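Local coordinates for protein AGR_C_4470p (PDB 2HQV) that belongs to the ChuX/HutX family of haem-utilisation proteins and probably binds haem, helping to handle it inside the cell, at the interface of chains A and B. Coordinates in Å, arbitrary orientation; residue numbers count along the deposited sequence, not the author numbering. Chains: chain A/B, AGR_C_4470p.

The interface of chains A and B. Residues chain A 87, 89, 123-124, 157-158; chain B 89, 94, 96.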
HETATM    1  N   MSE A  87      -5.289 -10.179  -3.475  1.00 26.08           N
HETATM    2  CA  MSE A  87      -4.327  -9.125  -3.747  1.00 27.99           C
HETATM    3  C   MSE A  87      -3.870  -8.524  -2.424  1.00 27.97           C
HETATM    4  O   MSE A  87      -4.692  -8.187  -1.574  1.00 26.95           O
HETATM    5  CB  MSE A  87      -4.967  -8.041  -4.624  1.00 28.41           C
HETATM    6  CG  MSE A  87      -4.327  -6.668  -4.470  1.00 32.64           C
HETATM    7 SE   MSE A  87      -2.574  -6.406  -5.305  1.00 34.01          SE
HETATM    8  CE  MSE A  87      -1.620  -7.928  -4.768  1.00 40.71           C
ATOM      9  N   VAL A  89      -1.195  -5.608  -0.589  1.00 27.77           N
ATOM     10  CA  VAL A  89      -0.260  -4.495  -0.651  1.00 28.37           C
ATOM     11  C   VAL A  89       0.061  -4.240   0.810  1.00 29.07           C
ATOM     12  O   VAL A  89      -0.845  -4.218   1.644  1.00 28.31           O
ATOM     13  CB  VAL A  89      -0.896  -3.227  -1.264  1.00 26.89           C
ATOM     14  CG1 VAL A  89       0.009  -2.011  -1.018  1.00 27.52           C
ATOM     15  CG2 VAL A  89      -1.093  -3.417  -2.772  1.00 28.58           C
ATOM     16  N   HIS A 123      -3.855   1.662  -9.850  1.00 30.52           N
ATOM     17  CA  HIS A 123      -2.742   1.861 -10.768  1.00 31.07           C
ATOM     18  C   HIS A 123      -1.450   1.227 -10.294  1.00 30.25           C
ATOM     19  O   HIS A 123      -1.011   1.469  -9.168  1.00 26.96           O
ATOM     20  CB  HIS A 123      -2.515   3.360 -10.937  1.00 33.42           C
ATOM     21  CG  HIS A 123      -3.776   4.131 -11.148  1.00 34.90           C
ATOM     22  ND1 HIS A 123      -4.349   4.297 -12.389  1.00 38.41           N
ATOM     23  CD2 HIS A 123      -4.612   4.726 -10.262  1.00 36.66           C
ATOM     24  CE1 HIS A 123      -5.486   4.959 -12.261  1.00 39.68           C
ATOM     25  NE2 HIS A 123      -5.668   5.229 -10.979  1.00 38.26           N
ATOM     26  N   ILE A 124      -0.835   0.444 -11.178  1.00 28.69           N
ATOM     27  CA  ILE A 124       0.419  -0.229 -10.879  1.00 28.18           C
ATOM     28  C   ILE A 124       1.555   0.420 -11.681  1.00 29.76           C
ATOM     29  O   ILE A 124       1.439   0.589 -12.902  1.00 27.45           O
ATOM     30  CB  ILE A 124       0.307  -1.724 -11.230  1.00 27.92           C
ATOM     31  CG1 ILE A 124      -0.806  -2.359 -10.385  1.00 26.75           C
ATOM     32  CG2 ILE A 124       1.641  -2.422 -11.013  1.00 30.58           C
ATOM     33  CD1 ILE A 124      -1.013  -3.845 -10.627  1.00 29.79           C
HETATM   34  N   MSE A 157       6.251  -4.997  -4.731  1.00 26.33           N
HETATM   35  CA  MSE A 157       5.355  -3.897  -5.076  1.00 24.76           C
HETATM   36  C   MSE A 157       3.968  -4.300  -4.565  1.00 25.77           C
HETATM   37  O   MSE A 157       3.239  -3.505  -3.971  1.00 23.50           O
HETATM   38  CB  MSE A 157       5.331  -3.714  -6.596  1.00 27.61           C
HETATM   39  CG  MSE A 157       6.672  -3.307  -7.189  1.00 30.83           C
HETATM   40 SE   MSE A 157       6.632  -3.387  -9.128  1.00 44.17          SE
HETATM   41  CE  MSE A 157       5.328  -2.011  -9.473  1.00 31.87           C
ATOM     42  N   PHE A 158       3.628  -5.561  -4.798  1.00 26.13           N
ATOM     43  CA  PHE A 158       2.367  -6.138  -4.349  1.00 26.72           C
ATOM     44  C   PHE A 158       2.518  -7.636  -4.527  1.00 26.87           C
ATOM     45  O   PHE A 158       3.470  -8.092  -5.171  1.00 26.15           O
ATOM     46  CB  PHE A 158       1.181  -5.597  -5.162  1.00 25.32           C
ATOM     47  CG  PHE A 158       1.219  -5.956  -6.622  1.00 24.29           C
ATOM     48  CD1 PHE A 158       0.590  -7.107  -7.090  1.00 25.34           C
ATOM     49  CD2 PHE A 158       1.894  -5.146  -7.529  1.00 23.33           C
ATOM     50  CE1 PHE A 158       0.635  -7.446  -8.452  1.00 24.81           C
ATOM     51  CE2 PHE A 158       1.947  -5.473  -8.882  1.00 24.94           C
ATOM     52  CZ  PHE A 158       1.317  -6.625  -9.344  1.00 26.45           C
TER
ATOM     53  N   VAL B  89      -4.833   3.034  -0.809  1.00 27.77           N
ATOM     54  CA  VAL B  89      -3.510   2.886  -0.223  1.00 28.37           C
ATOM     55  C   VAL B  89      -2.588   3.161  -1.396  1.00 29.07           C
ATOM     56  O   VAL B  89      -2.819   2.653  -2.494  1.00 28.31           O
ATOM     57  CB  VAL B  89      -3.258   1.454   0.302  1.00 26.89           C
ATOM     58  CG1 VAL B  89      -1.766   1.261   0.611  1.00 27.52           C
ATOM     59  CG2 VAL B  89      -4.076   1.210   1.573  1.00 28.58           C
ATOM     60  N   ILE B  94       2.485   1.427  -6.346  1.00 30.03           N
ATOM     61  CA  ILE B  94       1.090   1.093  -6.597  1.00 28.53           C
ATOM     62  C   ILE B  94       0.070   1.941  -5.846  1.00 30.38           C
ATOM     63  O   ILE B  94       0.315   2.389  -4.722  1.00 29.35           O
ATOM     64  CB  ILE B  94       0.827  -0.396  -6.230  1.00 29.73           C
ATOM     65  CG1 ILE B  94      -0.597  -0.816  -6.614  1.00 28.53           C
ATOM     66  CG2 ILE B  94       1.010  -0.595  -4.723  1.00 28.92           C
ATOM     67  CD1 ILE B  94      -0.878  -2.310  -6.376  1.00 29.70           C
ATOM     68  N   LEU B  96      -3.741   1.342  -4.810  1.00 29.59           N
ATOM     69  CA  LEU B  96      -4.816   0.360  -4.765  1.00 31.00           C
ATOM     70  C   LEU B  96      -6.098   1.043  -4.302  1.00 32.33           C
ATOM     71  O   LEU B  96      -6.152   1.635  -3.219  1.00 32.46           O
ATOM     72  CB  LEU B  96      -4.432  -0.789  -3.825  1.00 31.39           C
ATOM     73  CG  LEU B  96      -5.364  -1.993  -3.676  1.00 33.66           C
ATOM     74  CD1 LEU B  96      -5.606  -2.657  -5.027  1.00 32.16           C
ATOM     75  CD2 LEU B  96      -4.745  -2.983  -2.697  1.00 32.10           C
TER
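B:Ile94, at the start of strand 94-100, packs its extended side chain among A:Val89, A:Ile124 and A:Phe158. CG1 lies anti to the backbone N (chi1 -174°) and the second torsion is also extended, which carries CD1 in between these residues. There CD1 meets A:Val89 CG2 at 3.8 Å and, on the opposite side, A:Ile124 CG1 at 4.0 Å. The two isoleucine side chains lie parallel. Their backbones pair in an antiparallel beta bridge between strands 123-124 and 94-100, and beside it the backbone O of A:His123 lies against B:Ile94 CG1 at 3.5 Å. A:Phe158 comes across the end of B:Ile94 at about a right angle; CD1 sits above the ring plane, displaced from the centre towards CD2, with CB and CD2 of A:Phe158 each 4.1 Å away. The other branch of B:Ile94, CG2, touches both the methyls of A:Val89 and the backbone oxygen O of A:Met157, the latter 3.7 Å away.

Both methyls of A:Val89 thus touch B:Ile94. CG2 also packs against B:Leu96 CD2 at 3.7 Å, the side chains antiparallel and overlapping along their flanks, while CG1 reaches its counterpart B:Val89 CG1 at 4.1 Å. Selenomethionine A:Met87 extends this layer, its CG touching the same B:Leu96 methyl. The patch is repeated with the chains exchanged, and its interlocked aliphatic groups and bridged strands help hold together the two-fold dimer seen in the crystal, which may also be the form in solution.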